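Local coordinates for NAD-dependent aldehyde dehydrogenase (PDB 5UJU), which probably oxidises aldehydes to carboxylic acids with NAD+ as electron acceptor, as other members of the aldehyde dehydrogenase family do, at residues 325-330 with 492-497. Sequence-based numbering, arbitrary orientation.
Sequences VIDSTD and STADDV
S492, just past strand 487-491, donates from OG to D327 OD2 at 2.7 Å; OG, anti to the backbone N (chi1 180°), is placed beside D327. The hydroxyl meets the carboxylate 38° out of its plane; S328 OG approaches the same oxygen from the opposite face, so two donors grip OD2. S492 OG also accepts from A494 N at 3.0 Å (N-H...O 161°), which defines an ST turn. At T493 the backbone N donates to S328 OG over 2.9 Å, a nearly straight bond. T493 OG1 lies 2.9 Å from a water that also donates a weak bond to S328 OG. CG2 of T493 packs on the backbone where T329 joins D330, 3.7 Å from T329 C. A494 is the N-cap residue of helix 495-508. From the first turn of that helix, V497 meets D327 tip to tip, CG2 standing 3.9 Å from OD2. D327 OD1 bonds to T469 of helix 469-483, so both carboxylate oxygens have partners. The contact thus joins the C-terminal ends of strands 323-326 and 487-491, adjacent and parallel in the seven-stranded mixed sheet, where the latter's chain turns into helix 495-508. Hydroxyls relay the bonding from D327 to backbone N-H groups leading into the helix, a pattern consistent with an ionised carboxylate here.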
# COMPACT_ATOMS: atom_id res chain seq x y z
N VAL A 325 -23.22 11.08 -19.07
CA VAL A 325 -23.48 10.71 -20.45
C VAL A 325 -24.98 10.48 -20.58
O VAL A 325 -25.53 9.58 -19.93
CB VAL A 325 -22.69 9.46 -20.87
CG1 VAL A 325 -23.16 8.99 -22.25
CG2 VAL A 325 -21.18 9.75 -20.91
N ILE A 326 -25.64 11.29 -21.41
CA ILE A 326 -27.07 11.16 -21.65
C ILE A 326 -27.28 10.54 -23.03
O ILE A 326 -26.97 11.16 -24.06
CB ILE A 326 -27.82 12.49 -21.52
CG1 ILE A 326 -27.63 13.08 -20.12
CG2 ILE A 326 -29.29 12.26 -21.80
CD1 ILE A 326 -28.43 14.35 -19.85
N ASP A 327 -27.81 9.32 -23.04
CA ASP A 327 -28.09 8.59 -24.27
C ASP A 327 -29.57 8.48 -24.56
O ASP A 327 -29.99 8.65 -25.72
CB ASP A 327 -27.51 7.18 -24.20
CG ASP A 327 -27.97 6.30 -25.35
OD1 ASP A 327 -27.46 6.50 -26.47
OD2 ASP A 327 -28.88 5.46 -25.15
N SER A 328 -30.37 8.17 -23.54
CA SER A 328 -31.80 7.92 -23.68
C SER A 328 -32.39 7.79 -22.28
O SER A 328 -31.67 7.53 -21.32
CB SER A 328 -32.08 6.67 -24.52
OG SER A 328 -31.21 5.59 -24.14
N THR A 329 -33.70 7.99 -22.17
CA THR A 329 -34.33 7.90 -20.87
C THR A 329 -35.80 7.54 -21.05
O THR A 329 -36.39 7.76 -22.11
CB THR A 329 -34.16 9.20 -20.06
OG1 THR A 329 -34.58 9.02 -18.70
CG2 THR A 329 -34.96 10.33 -20.69
N ASP A 330 -36.38 6.94 -20.02
CA ASP A 330 -37.80 6.63 -20.00
C ASP A 330 -38.62 7.75 -19.40
O ASP A 330 -39.85 7.65 -19.36
CB ASP A 330 -38.04 5.31 -19.25
CG ASP A 330 -37.63 5.37 -17.79
OD1 ASP A 330 -38.21 4.61 -16.99
OD2 ASP A 330 -36.73 6.18 -17.44
N SER A 492 -29.41 5.75 -20.08
CA SER A 492 -29.71 5.04 -21.31
C SER A 492 -30.75 3.96 -21.02
O SER A 492 -30.71 3.33 -19.96
CB SER A 492 -28.46 4.40 -21.92
OG SER A 492 -28.80 3.71 -23.11
N THR A 493 -31.65 3.74 -21.97
CA THR A 493 -32.55 2.60 -21.92
C THR A 493 -32.05 1.42 -22.75
O THR A 493 -32.77 0.43 -22.90
CB THR A 493 -33.95 2.99 -22.39
OG1 THR A 493 -33.87 3.38 -23.77
CG2 THR A 493 -34.48 4.16 -21.56
N ALA A 494 -30.83 1.50 -23.27
CA ALA A 494 -30.29 0.48 -24.17
C ALA A 494 -29.24 -0.34 -23.44
O ALA A 494 -28.30 0.22 -22.87
CB ALA A 494 -29.68 1.13 -25.42
N ASP A 495 -29.42 -1.66 -23.43
CA ASP A 495 -28.52 -2.54 -22.70
C ASP A 495 -27.09 -2.46 -23.24
O ASP A 495 -26.13 -2.58 -22.47
CB ASP A 495 -29.02 -3.99 -22.72
CG ASP A 495 -30.18 -4.22 -21.76
OD1 ASP A 495 -30.29 -3.47 -20.76
OD2 ASP A 495 -30.97 -5.16 -21.99
N ASP A 496 -26.94 -2.32 -24.56
CA ASP A 496 -25.59 -2.25 -25.12
C ASP A 496 -24.88 -0.97 -24.72
O ASP A 496 -23.65 -0.96 -24.58
CB ASP A 496 -25.64 -2.38 -26.65
CG ASP A 496 -26.41 -1.25 -27.32
OD1 ASP A 496 -25.77 -0.43 -28.00
OD2 ASP A 496 -27.64 -1.17 -27.13
N VAL A 497 -25.62 0.13 -24.56
CA VAL A 497 -25.01 1.37 -24.08
C VAL A 497 -24.61 1.23 -22.60
O VAL A 497 -23.53 1.67 -22.19
CB VAL A 497 -25.94 2.56 -24.32
CG1 VAL A 497 -25.34 3.83 -23.69
CG2 VAL A 497 -26.21 2.74 -25.84
O HOH W 1 -32.70 3.52 -26.38